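Local coordinates for protein CurD (PDB 5KP7) that probably catalyses an HMG-CoA synthase-type condensation and binds 4'-phosphopantetheine in its pocket, at residues Q26-E31 with I210-N215; Y72-S77 with L428-I433; I169-V174 with Y396-V401; S340-I345 with V362-G367. The protein carries 3 engineered substitutions. All blocks are in the same frame, centred on the assembly; numbering follows the deposited sequence.

Contact 1 (Q26-E31 with I210-N215)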
loop_
_atom_site.group_PDB
_atom_site.type_symbol
_atom_site.label_atom_id
_atom_site.label_comp_id
_atom_site.label_asym_id
_atom_site.label_seq_id
_atom_site.Cartn_x
_atom_site.Cartn_y
_atom_site.Cartn_z
ATOM N N GLN A 26 27.699 7.186 -8.024
ATOM C CA GLN A 26 27.542 5.710 -7.837
ATOM C C GLN A 26 26.140 5.294 -8.302
ATOM O O GLN A 26 25.148 5.973 -8.014
ATOM C CB GLN A 26 27.827 5.331 -6.369
ATOM C CG GLN A 26 27.411 3.930 -5.900
ATOM C CD GLN A 26 28.359 2.810 -6.308
ATOM O OE1 GLN A 26 29.551 2.836 -5.979
ATOM N NE2 GLN A 26 27.829 1.802 -6.996
ATOM N N GLN A 27 26.076 4.191 -9.040
ATOM C CA GLN A 27 24.816 3.647 -9.522
ATOM C C GLN A 27 24.233 2.691 -8.479
ATOM O O GLN A 27 24.951 1.835 -7.939
ATOM C CB GLN A 27 25.041 2.839 -10.795
ATOM C CG GLN A 27 25.319 3.669 -12.023
ATOM C CD GLN A 27 25.183 2.832 -13.276
ATOM O OE1 GLN A 27 26.147 2.633 -13.994
ATOM N NE2 GLN A 27 23.985 2.315 -13.524
ATOM N N VAL A 28 22.935 2.810 -8.229
ATOM C CA VAL A 28 22.278 1.941 -7.261
ATOM C C VAL A 28 20.792 1.908 -7.564
ATOM O O VAL A 28 20.234 2.860 -8.085
ATOM C CB VAL A 28 22.537 2.420 -5.807
ATOM C CG1 VAL A 28 21.950 3.797 -5.549
ATOM C CG2 VAL A 28 22.015 1.423 -4.763
ATOM N N GLY A 29 20.172 0.793 -7.223
ATOM C CA GLY A 29 18.720 0.685 -7.235
ATOM C C GLY A 29 18.230 -0.729 -7.376
ATOM O O GLY A 29 18.895 -1.681 -6.912
ATOM N N ILE A 30 17.078 -0.872 -8.027
ATOM C CA ILE A 30 16.408 -2.152 -8.094
ATOM C C ILE A 30 16.903 -2.878 -9.328
ATOM O O ILE A 30 16.649 -2.427 -10.444
ATOM C CB ILE A 30 14.861 -1.996 -8.127
ATOM C CG1 ILE A 30 14.382 -1.282 -6.851
ATOM C CG2 ILE A 30 14.207 -3.354 -8.240
ATOM C CD1 ILE A 30 12.926 -0.831 -6.892
ATOM N N GLU A 31 17.609 -3.992 -9.103
ATOM C CA GLU A 31 18.093 -4.888 -10.167
ATOM C C GLU A 31 17.003 -5.810 -10.684
ATOM O O GLU A 31 16.957 -6.123 -11.868
ATOM C CB GLU A 31 19.285 -5.725 -9.630
ATOM C CG GLU A 31 19.780 -6.802 -10.571
ATOM C CD GLU A 31 21.004 -7.567 -10.107
ATOM O OE1 GLU A 31 21.844 -7.008 -9.363
ATOM O OE2 GLU A 31 21.139 -8.745 -10.536
ATOM N N ILE A 210 17.895 4.565 -8.841
ATOM C CA ILE A 210 17.588 5.537 -7.795
ATOM C C ILE A 210 18.280 6.890 -8.009
ATOM O O ILE A 210 19.441 6.945 -8.400
ATOM C CB ILE A 210 17.944 4.939 -6.387
ATOM C CG1 ILE A 210 16.915 3.873 -5.985
ATOM C CG2 ILE A 210 18.075 6.000 -5.303
ATOM C CD1 ILE A 210 15.557 4.391 -5.538
ATOM N N ASP A 211 17.520 7.977 -7.809
ATOM C CA ASP A 211 18.070 9.329 -7.712
ATOM C C ASP A 211 18.697 9.504 -6.334
ATOM O O ASP A 211 17.991 9.738 -5.349
ATOM C CB ASP A 211 16.979 10.387 -7.949
ATOM C CG ASP A 211 16.426 10.386 -9.388
ATOM O OD1 ASP A 211 17.199 10.224 -10.375
ATOM O OD2 ASP A 211 15.194 10.610 -9.548
ATOM N N VAL A 212 20.019 9.347 -6.248
ATOM C CA VAL A 212 20.708 9.227 -4.952
ATOM C C VAL A 212 20.620 10.554 -4.173
ATOM O O VAL A 212 20.884 11.632 -4.721
ATOM C CB VAL A 212 22.182 8.788 -5.159
ATOM C CG1 VAL A 212 22.993 8.871 -3.863
ATOM C CG2 VAL A 212 22.228 7.378 -5.751
ATOM N N GLY A 213 20.214 10.461 -2.901
ATOM C CA GLY A 213 20.079 11.634 -2.045
ATOM C C GLY A 213 18.863 12.514 -2.319
ATOM O O GLY A 213 18.703 13.548 -1.675
ATOM N N CYS A 214 17.996 12.118 -3.246
ATOM C CA CYS A 214 16.791 12.867 -3.544
ATOM C C CYS A 214 15.711 12.251 -2.685
ATOM O O CYS A 214 14.966 11.370 -3.137
ATOM C CB CYS A 214 16.481 12.799 -5.033
ATOM S SG CYS A 214 17.835 13.504 -6.026
ATOM N N ASN A 215 15.655 12.684 -1.420
ATOM C CA ASN A 215 14.724 12.112 -0.455
ATOM C C ASN A 215 14.200 13.182 0.451
ATOM O O ASN A 215 14.975 14.004 0.934
ATOM C CB ASN A 215 15.385 11.072 0.447
ATOM C CG ASN A 215 15.991 9.916 -0.321
ATOM O OD1 ASN A 215 15.375 8.808 -0.416
ATOM N ND2 ASN A 215 17.136 10.128 -0.875
HETATM O O HOH W 1 21.786 5.509 -9.124
#
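Val28 and Ile210 bring two antiparallel neighbours, strands 29-36 and 208-219, together in the middle of the strand order of the large mixed sheet of the thiolase-like fold. The tight part is small and mostly backbone. Ile210 N donates to Val28 O at 3.0 Å, with 153° at the hydrogen and the donor lying in the carbonyl plane. Beside this bond, Ile210 CG1 packs on Gly29 CA at 3.9 Å. Glycine suits the site for two reasons: a CB on Gly29 would sit tightly against Ile210 N, and the backbone angles would press it onto Val28 O. One water bridges the backbones beside the direct bond: it accepts from Val28 N and donates to Ile210 O at 2.8 Å.

One step further out the side chains of Val28 and Val212 cross at about a right angle, CG1 of Val28 meeting CG2 of Val212 at 3.6 Å. Val28 reaches it because CG1 stands between its own backbone N and carbonyl carbon (chi1 63°). Helix 140-154 backs this layer, with Ile152 on Val28 and Ile149 on Ile210.

Toward solvent the fit loosens. Val212, exposed, is the second residue of a type II turn from Asp211 to Cys214, and beyond it no residue of 213-215 touches 26-31. At the first modelled residue, Gln26 NE2 donates to Gln27 O at 3.0 Å in an almost straight bond of 174°.

Contact 2 (Y72-S77 with L428-I433)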
loop_
_atom_site.group_PDB
_atom_site.type_symbol
_atom_site.label_atom_id
_atom_site.label_comp_id
_atom_site.label_asym_id
_atom_site.label_seq_id
_atom_site.Cartn_x
_atom_site.Cartn_y
_atom_site.Cartn_z
ATOM N N TYR A 72 -3.398 -22.020 4.494
ATOM C CA TYR A 72 -2.116 -22.629 4.236
ATOM C C TYR A 72 -1.166 -21.676 3.523
ATOM O O TYR A 72 -0.272 -22.104 2.782
ATOM C CB TYR A 72 -2.305 -23.966 3.490
ATOM C CG TYR A 72 -3.221 -23.910 2.290
ATOM C CD1 TYR A 72 -2.794 -23.346 1.076
ATOM C CD2 TYR A 72 -4.545 -24.371 2.361
ATOM C CE1 TYR A 72 -3.646 -23.303 -0.024
ATOM C CE2 TYR A 72 -5.385 -24.311 1.265
ATOM C CZ TYR A 72 -4.930 -23.782 0.087
ATOM O OH TYR A 72 -5.783 -23.753 -0.993
ATOM N N GLU A 73 -1.337 -20.368 3.758
ATOM C CA GLU A 73 -0.366 -19.377 3.344
ATOM C C GLU A 73 -0.166 -18.423 4.505
ATOM O O GLU A 73 -1.050 -18.266 5.377
ATOM C CB GLU A 73 -0.866 -18.596 2.133
ATOM C CG GLU A 73 -1.152 -19.459 0.907
ATOM C CD GLU A 73 -1.577 -18.595 -0.251
ATOM O OE1 GLU A 73 -2.769 -18.171 -0.257
ATOM O OE2 GLU A 73 -0.713 -18.300 -1.148
ATOM N N ASP A 74 1.014 -17.815 4.530
ATOM C CA ASP A 74 1.324 -16.819 5.532
ATOM C C ASP A 74 2.301 -15.804 4.914
ATOM O O ASP A 74 2.617 -15.896 3.723
ATOM C CB ASP A 74 1.780 -17.518 6.831
ATOM C CG ASP A 74 3.175 -18.088 6.761
ATOM O OD1 ASP A 74 3.862 -17.860 5.745
ATOM O OD2 ASP A 74 3.583 -18.747 7.750
ATOM N N PRO A 75 2.774 -14.815 5.681
ATOM C CA PRO A 75 3.658 -13.836 5.069
ATOM C C PRO A 75 4.979 -14.402 4.586
ATOM O O PRO A 75 5.546 -13.873 3.659
ATOM C CB PRO A 75 3.834 -12.777 6.163
ATOM C CG PRO A 75 2.587 -12.887 6.954
ATOM C CD PRO A 75 2.277 -14.358 6.996
ATOM N N VAL A 76 5.459 -15.489 5.192
ATOM C CA VAL A 76 6.664 -16.167 4.717
ATOM C C VAL A 76 6.429 -16.786 3.347
ATOM O O VAL A 76 7.219 -16.609 2.431
ATOM C CB VAL A 76 7.138 -17.260 5.727
ATOM C CG1 VAL A 76 8.283 -18.088 5.157
ATOM C CG2 VAL A 76 7.548 -16.623 7.057
ATOM N N SER A 77 5.363 -17.570 3.205
ATOM C CA SER A 77 5.083 -18.205 1.938
ATOM C C SER A 77 4.810 -17.168 0.842
ATOM O O SER A 77 5.303 -17.328 -0.277
ATOM C CB SER A 77 3.972 -19.263 2.067
ATOM O OG SER A 77 2.683 -18.728 2.193
ATOM N N LEU A 428 5.211 -22.139 -2.888
ATOM C CA LEU A 428 5.383 -22.503 -1.507
ATOM C C LEU A 428 4.068 -22.278 -0.736
ATOM O O LEU A 428 3.395 -21.238 -0.894
ATOM C CB LEU A 428 6.539 -21.719 -0.873
ATOM C CG LEU A 428 7.075 -22.330 0.420
ATOM C CD1 LEU A 428 7.927 -23.551 0.109
ATOM C CD2 LEU A 428 7.824 -21.325 1.263
ATOM N N VAL A 429 3.744 -23.245 0.114
ATOM C CA VAL A 429 2.613 -23.157 1.032
ATOM C C VAL A 429 3.062 -23.516 2.454
ATOM O O VAL A 429 4.102 -24.186 2.650
ATOM C CB VAL A 429 1.389 -24.022 0.599
ATOM C CG1 VAL A 429 0.862 -23.561 -0.744
ATOM C CG2 VAL A 429 1.725 -25.486 0.571
ATOM N N LEU A 430 2.259 -23.081 3.421
ATOM C CA LEU A 430 2.416 -23.472 4.825
ATOM C C LEU A 430 1.770 -24.831 5.049
ATOM O O LEU A 430 0.543 -24.971 4.937
ATOM C CB LEU A 430 1.786 -22.419 5.778
ATOM C CG LEU A 430 1.823 -22.706 7.281
ATOM C CD1 LEU A 430 3.243 -22.685 7.842
ATOM C CD2 LEU A 430 0.907 -21.737 8.004
ATOM N N LYS A 431 2.600 -25.831 5.388
ATOM C CA LYS A 431 2.143 -27.193 5.618
ATOM C C LYS A 431 1.646 -27.414 7.030
ATOM O O LYS A 431 0.611 -28.090 7.243
ATOM C CB LYS A 431 3.285 -28.185 5.340
ATOM C CG LYS A 431 2.916 -29.641 5.462
ATOM C CD LYS A 431 4.165 -30.503 5.217
ATOM C CE LYS A 431 3.834 -31.851 4.658
ATOM N NZ LYS A 431 2.988 -32.731 5.487
ATOM N N ALA A 432 2.369 -26.863 7.998
ATOM C CA ALA A 432 2.091 -27.139 9.405
ATOM C C ALA A 432 2.875 -26.181 10.279
ATOM O O ALA A 432 3.857 -25.588 9.836
ATOM C CB ALA A 432 2.474 -28.570 9.781
ATOM N N ILE A 433 2.440 -26.084 11.527
ATOM C CA ILE A 433 3.250 -25.518 12.591
ATOM C C ILE A 433 3.399 -26.638 13.621
ATOM O O ILE A 433 2.412 -27.281 13.999
ATOM C CB ILE A 433 2.629 -24.263 13.223
ATOM C CG1 ILE A 433 2.307 -23.224 12.141
ATOM C CG2 ILE A 433 3.580 -23.663 14.265
ATOM C CD1 ILE A 433 1.553 -22.005 12.644
HETATM O O HOH W 2 1.831 -18.830 -0.385
#
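Tyr72 and Leu430 join the lead-in to helix 75-89, which begins with a capping box, to strand 428-434 of the small antiparallel sheet. The first shell centres on Tyr72 O, which accepts from Leu430 N at 2.8 Å; the donor comes from above the carbonyl plane, 50° out of it. Val429 CB lies against the same oxygen at 3.3 Å. The side chains of Tyr72 and Val429 run side by side in the same direction, whereas Asp74 and Leu430 cross at about a right angle, with OD2 of Asp74 4.0 Å from both CD1 and CD2 of Leu430.

The next shell fixes the shape of the lead-in. Asp74 N donates to Ser77 OG, and Ser77 N returns a bond to Asp74 OD1 at 3.0 Å, nearly along the C-O axis. Each side chain can reach back because its first torsion (75° in both) sets CG of Asp74 and OG of Ser77 between backbone N and carbonyl carbon. Further out, Asp74 OD2 forms a salt bridge with Arg438 and accepts from Tyr440, both on strand 437-442, while Glu73 OE2 also meets Tyr36. With an alanine for Asp74, Ser77 N is likely to lose its capping bond and Arg438 and Tyr440 their carboxylate partner, weakening the link between the helix start and the small sheet.

A water completes the join: it accepts from Ser77 OG, and donates to Glu73 OE2 and, at 2.9 Å, to Leu428 O.

Contact 3 (I169-V174 with Y396-V401)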
loop_
_atom_site.group_PDB
_atom_site.type_symbol
_atom_site.label_atom_id
_atom_site.label_comp_id
_atom_site.label_asym_id
_atom_site.label_seq_id
_atom_site.Cartn_x
_atom_site.Cartn_y
_atom_site.Cartn_z
ATOM N N ILE A 169 -0.361 -9.836 4.966
ATOM C CA ILE A 169 -1.658 -10.470 4.767
ATOM C C ILE A 169 -2.629 -9.816 5.711
ATOM O O ILE A 169 -2.230 -9.213 6.690
ATOM C CB ILE A 169 -1.568 -11.970 5.039
ATOM C CG1 ILE A 169 -0.642 -12.569 3.981
ATOM C CG2 ILE A 169 -2.935 -12.641 5.054
ATOM C CD1 ILE A 169 -0.399 -13.988 4.160
ATOM N N SER A 170 -3.908 -9.958 5.435
ATOM C CA SER A 170 -4.963 -9.425 6.335
ATOM C C SER A 170 -5.777 -10.582 6.872
ATOM O O SER A 170 -6.797 -10.937 6.298
ATOM C CB SER A 170 -5.850 -8.471 5.529
ATOM O OG SER A 170 -5.067 -7.375 5.076
ATOM N N ARG A 171 -5.313 -11.196 7.951
ATOM C CA ARG A 171 -5.978 -12.404 8.470
ATOM C C ARG A 171 -7.017 -12.069 9.525
ATOM O O ARG A 171 -6.842 -12.357 10.711
ATOM C CB ARG A 171 -4.975 -13.471 8.936
ATOM C CG ARG A 171 -5.475 -14.831 8.444
ATOM C CD ARG A 171 -4.862 -16.000 9.046
ATOM N NE ARG A 171 -3.438 -16.172 8.826
ATOM C CZ ARG A 171 -2.866 -16.799 7.804
ATOM N NH1 ARG A 171 -3.561 -17.221 6.722
ATOM N NH2 ARG A 171 -1.538 -16.955 7.848
ATOM N N PHE A 172 -8.122 -11.495 9.053
ATOM C CA PHE A 172 -9.303 -11.228 9.870
ATOM C C PHE A 172 -9.970 -12.503 10.370
ATOM O O PHE A 172 -10.149 -13.446 9.592
ATOM C CB PHE A 172 -10.340 -10.453 9.065
ATOM C CG PHE A 172 -9.823 -9.169 8.500
ATOM C CD1 PHE A 172 -9.087 -8.289 9.302
ATOM C CD2 PHE A 172 -10.045 -8.844 7.157
ATOM C CE1 PHE A 172 -8.588 -7.105 8.783
ATOM C CE2 PHE A 172 -9.562 -7.643 6.646
ATOM C CZ PHE A 172 -8.840 -6.778 7.467
ATOM N N LEU A 173 -10.324 -12.516 11.658
ATOM C CA LEU A 173 -10.910 -13.690 12.328
ATOM C C LEU A 173 -12.340 -13.359 12.805
ATOM O O LEU A 173 -12.594 -12.243 13.263
ATOM C CB LEU A 173 -10.032 -14.099 13.517
ATOM C CG LEU A 173 -8.540 -14.345 13.212
ATOM C CD1 LEU A 173 -7.815 -14.877 14.447
ATOM C CD2 LEU A 173 -8.364 -15.311 12.037
ATOM N N VAL A 174 -13.255 -14.317 12.692
ATOM C CA VAL A 174 -14.680 -14.081 13.051
ATOM C C VAL A 174 -15.139 -14.943 14.223
ATOM O O VAL A 174 -14.424 -15.837 14.651
ATOM C CB VAL A 174 -15.628 -14.306 11.847
ATOM C CG1 VAL A 174 -15.389 -13.249 10.780
ATOM C CG2 VAL A 174 -15.482 -15.724 11.276
ATOM N N TYR A 396 -13.794 -17.900 8.565
ATOM C CA TYR A 396 -14.061 -18.816 9.674
ATOM C C TYR A 396 -12.889 -19.792 9.918
ATOM O O TYR A 396 -12.465 -19.991 11.039
ATOM C CB TYR A 396 -15.354 -19.574 9.369
ATOM C CG TYR A 396 -15.719 -20.626 10.378
ATOM C CD1 TYR A 396 -16.464 -20.313 11.516
ATOM C CD2 TYR A 396 -15.350 -21.945 10.184
ATOM C CE1 TYR A 396 -16.824 -21.303 12.433
ATOM C CE2 TYR A 396 -15.683 -22.922 11.101
ATOM C CZ TYR A 396 -16.401 -22.605 12.214
ATOM O OH TYR A 396 -16.714 -23.607 13.080
ATOM N N HIS A 397 -12.332 -20.324 8.844
ATOM C CA HIS A 397 -11.265 -21.320 8.945
ATOM C C HIS A 397 -9.914 -20.735 9.334
ATOM O O HIS A 397 -9.036 -21.456 9.822
ATOM C CB HIS A 397 -11.199 -22.125 7.649
ATOM C CG HIS A 397 -12.339 -23.066 7.519
ATOM N ND1 HIS A 397 -12.628 -23.987 8.499
ATOM C CD2 HIS A 397 -13.307 -23.205 6.581
ATOM C CE1 HIS A 397 -13.712 -24.668 8.161
ATOM N NE2 HIS A 397 -14.124 -24.236 6.993
ATOM N N SER A 398 -9.761 -19.419 9.177
ATOM C CA SER A 398 -8.499 -18.701 9.471
ATOM C C SER A 398 -8.034 -18.700 10.925
ATOM O O SER A 398 -6.826 -18.573 11.176
ATOM C CB SER A 398 -8.569 -17.253 8.957
ATOM O OG SER A 398 -8.711 -17.205 7.542
ATOM N N SER A 399 -8.952 -18.874 11.880
ATOM C CA SER A 399 -8.575 -18.972 13.317
ATOM C C SER A 399 -7.582 -20.076 13.667
ATOM O O SER A 399 -6.846 -19.966 14.635
ATOM C CB SER A 399 -9.809 -19.139 14.202
ATOM O OG SER A 399 -10.570 -17.972 14.110
ATOM N N ALA A 400 -7.563 -21.135 12.878
ATOM C CA ALA A 400 -6.647 -22.228 13.130
ATOM C C ALA A 400 -5.169 -21.880 12.972
ATOM O O ALA A 400 -4.331 -22.623 13.487
ATOM C CB ALA A 400 -6.981 -23.410 12.234
ATOM N N VAL A 401 -4.855 -20.780 12.266
ATOM C CA VAL A 401 -3.494 -20.319 12.079
ATOM C C VAL A 401 -3.343 -18.903 12.647
ATOM O O VAL A 401 -2.501 -18.142 12.170
ATOM C CB VAL A 401 -3.039 -20.363 10.592
ATOM C CG1 VAL A 401 -2.978 -21.801 10.132
ATOM C CG2 VAL A 401 -3.955 -19.596 9.668
HETATM O O HOH W 3 -6.400 -17.500 5.932
HETATM O O HOH W 4 -2.544 -15.415 11.253
HETATM O O HOH W 5 -8.779 -14.313 7.245
#
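Arg171 and Val401 cross at about a right angle, with Val401 CG2 seated over the centre of one guanidinium face, 3.5 Å from Arg171 CZ. A chi1 of -66° stands that methyl between the backbone N and carbonyl carbon of Val401. The arginine chain bends at chi3 (-63°), bringing its flat end across the valine while CD lies 3.9 Å from Ser398 CB. In the guanidinium plane, one water accepts from Arg171 NE and donates to Val401 O, and another accepts from NH1 and donates to Ser398 OG. NH2 donates to Glu73 O, so face cover and rim bonds together limit rotation of the group.

Leu173, two residues on, touches Ser398 CB and the peptide leading to Ser399 through CD2, which lies 3.6 Å from Ser399 N. At the exposed margin Val174 CG2 rests on Tyr396 CA at 3.8 Å. No direct hydrogen bond spans the segments; a third water donates to both Phe172 O and Ser398 OG, the latter also bonded to Leu394 O.

Phe172 turns its CB away from this contact, stacks on Trp185 and lies about 7 Å, side chain to side chain, from the phosphopantetheine-binding Phe187 and Ser191. This is largely water-bridged packing of the loop after strand 161-168, probably lying beside the phosphopantetheine pocket, against the C-terminal part of helix 388-397 and the following 3-10 segment.

Contact 4 (S340-I345 with V362-G367)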
loop_
_atom_site.group_PDB
_atom_site.type_symbol
_atom_site.label_atom_id
_atom_site.label_comp_id
_atom_site.label_asym_id
_atom_site.label_seq_id
_atom_site.Cartn_x
_atom_site.Cartn_y
_atom_site.Cartn_z
ATOM N N SER A 340 8.935 4.311 -23.812
ATOM C CA SER A 340 9.657 4.325 -25.103
ATOM C C SER A 340 10.917 5.219 -25.050
ATOM O O SER A 340 11.775 5.103 -25.904
ATOM C CB SER A 340 8.718 4.721 -26.232
ATOM O OG SER A 340 8.121 5.954 -25.952
ATOM N N THR A 341 11.016 6.094 -24.038
ATOM C CA THR A 341 12.220 6.830 -23.676
ATOM C C THR A 341 12.353 6.749 -22.132
ATOM O O THR A 341 11.361 6.457 -21.489
ATOM C CB THR A 341 12.087 8.279 -24.152
ATOM O OG1 THR A 341 13.301 8.981 -23.923
ATOM C CG2 THR A 341 10.977 9.015 -23.502
ATOM N N PRO A 342 13.554 7.004 -21.545
ATOM C CA PRO A 342 13.602 6.877 -20.072
ATOM C C PRO A 342 12.670 7.842 -19.355
ATOM O O PRO A 342 12.464 8.975 -19.829
ATOM C CB PRO A 342 15.071 7.176 -19.731
ATOM C CG PRO A 342 15.819 6.799 -20.979
ATOM C CD PRO A 342 14.905 7.196 -22.108
ATOM N N ARG A 343 12.099 7.382 -18.237
ATOM C CA ARG A 343 11.101 8.149 -17.486
ATOM C C ARG A 343 11.479 8.218 -16.016
ATOM O O ARG A 343 12.041 7.270 -15.467
ATOM C CB ARG A 343 9.723 7.489 -17.578
ATOM C CG ARG A 343 9.245 7.168 -18.981
ATOM C CD ARG A 343 8.924 8.420 -19.795
ATOM N NE ARG A 343 8.251 8.033 -21.035
ATOM C CZ ARG A 343 8.030 8.837 -22.076
ATOM N NH1 ARG A 343 8.441 10.118 -22.070
ATOM N NH2 ARG A 343 7.416 8.352 -23.163
ATOM N N ARG A 344 11.138 9.343 -15.389
ATOM C CA ARG A 344 11.343 9.525 -13.960
ATOM C C ARG A 344 10.023 9.359 -13.240
ATOM O O ARG A 344 8.983 9.893 -13.659
ATOM C CB ARG A 344 11.982 10.880 -13.657
ATOM C CG ARG A 344 12.071 11.189 -12.157
ATOM C CD ARG A 344 13.039 12.315 -11.862
ATOM N NE ARG A 344 14.441 11.884 -11.932
ATOM C CZ ARG A 344 15.316 12.179 -12.893
ATOM N NH1 ARG A 344 14.987 12.925 -13.955
ATOM N NH2 ARG A 344 16.551 11.727 -12.797
ATOM N N ILE A 345 10.067 8.547 -12.176
ATOM C CA ILE A 345 8.913 8.248 -11.360
ATOM C C ILE A 345 9.125 8.799 -9.964
ATOM O O ILE A 345 10.151 8.509 -9.328
ATOM C CB ILE A 345 8.681 6.712 -11.277
ATOM C CG1 ILE A 345 8.594 6.080 -12.702
ATOM C CG2 ILE A 345 7.429 6.413 -10.463
ATOM C CD1 ILE A 345 8.433 4.552 -12.680
ATOM N N VAL A 362 14.580 6.386 -12.068
ATOM C CA VAL A 362 14.390 6.326 -13.514
ATOM C C VAL A 362 14.274 4.893 -14.006
ATOM O O VAL A 362 14.988 3.998 -13.524
ATOM C CB VAL A 362 15.558 7.038 -14.226
ATOM C CG1 VAL A 362 15.519 6.849 -15.746
ATOM C CG2 VAL A 362 15.566 8.513 -13.860
ATOM N N VAL A 363 13.371 4.692 -14.965
ATOM C CA VAL A 363 13.183 3.435 -15.668
ATOM C C VAL A 363 13.463 3.674 -17.163
ATOM O O VAL A 363 12.949 4.641 -17.751
ATOM C CB VAL A 363 11.732 2.968 -15.509
ATOM C CG1 VAL A 363 11.488 1.680 -16.274
ATOM C CG2 VAL A 363 11.418 2.784 -14.035
ATOM N N THR A 364 14.268 2.795 -17.758
ATOM C CA THR A 364 14.606 2.882 -19.178
ATOM C C THR A 364 13.701 1.951 -19.982
ATOM O O THR A 364 13.073 1.050 -19.434
ATOM C CB THR A 364 16.068 2.448 -19.438
ATOM O OG1 THR A 364 16.226 1.076 -19.073
ATOM C CG2 THR A 364 17.034 3.265 -18.613
ATOM N N PRO A 365 13.684 2.116 -21.325
ATOM C CA PRO A 365 12.932 1.153 -22.144
ATOM C C PRO A 365 13.386 -0.286 -21.939
ATOM O O PRO A 365 12.589 -1.201 -21.938
ATOM C CB PRO A 365 13.205 1.606 -23.595
ATOM C CG PRO A 365 13.762 2.985 -23.502
ATOM C CD PRO A 365 14.170 3.276 -22.100
ATOM N N GLU A 366 14.672 -0.463 -21.724
ATOM C CA GLU A 366 15.259 -1.782 -21.487
ATOM C C GLU A 366 14.754 -2.387 -20.173
ATOM O O GLU A 366 14.357 -3.566 -20.124
ATOM C CB GLU A 366 16.799 -1.665 -21.471
ATOM C CG GLU A 366 17.400 -1.361 -22.834
ATOM C CD GLU A 366 17.281 0.097 -23.326
ATOM O OE1 GLU A 366 17.062 1.058 -22.506
ATOM O OE2 GLU A 366 17.399 0.255 -24.592
ATOM N N GLY A 367 14.767 -1.581 -19.113
ATOM C CA GLY A 367 14.201 -1.961 -17.831
ATOM C C GLY A 367 12.723 -2.331 -17.892
ATOM O O GLY A 367 12.307 -3.336 -17.322
#
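Val363 and Ile345 meet through CG2 and CD1, 3.7 Å apart, on the buried side of the hairpin formed by strands 343-351 and 355-363, where Ile334 and Leu330 of helix 325-336 add further cover. A second apolar patch lies near the strand ends: Pro342 CB meets Val362 CG1, and Pro342 CD faces Pro365 CD at 4.0 Å.

Between these patches runs the antiparallel ladder. Arg343 and Val363 are a hydrogen-bonded pair, with Arg343 N to Val363 O and Val363 N to Arg343 O both 2.9 Å, and Arg344 and Val362 form the adjoining non-hydrogen-bonded pair. Thr364, just after the strand, is the N-cap of helix 365-372, its OG1 accepting from Gly367 N.

At the polar edge, Val362 CG2 lies over one guanidinium face of Arg344, offset toward the rim and 3.5 Å from NH2. Bent at chi3 (-77°), Arg344 sends NE to Asp211 and NH1 to a bound sulfate. Shortening Val362 to an alanine is likely to uncover that guanidinium face and open a gap beside Pro342, leaving the arginine freer to turn. The chemistry implies a division of labour: one valine methyl lies over a face of the cation, while Asp211, and in the crystal a sulfate probably from the crystallisation liquor, balance its charge.

Overall arrangement
The contacts form two pairs on opposite sides of the chain's centre. Contacts 1 and 4, with centres 14 Å apart, share the large mixed sheet, in which strand 208-219 lies beside strand 355-363, and are joined by the Asp211-Arg344 bridge. Contacts 2 and 3, centres 13 Å apart, meet where Ile169 packs on Asp74 and Pro75. Between the pairs, centres are 34 to 41 Å apart. Along the chain, contact 1 closes before contact 4 opens, contact 4 is nested within contact 3 and contact 3 within contact 2, while the segments of contact 1 alternate with those of contacts 2 and 3. Contact 3 joins the N- and C-terminal family regions within one compact chain.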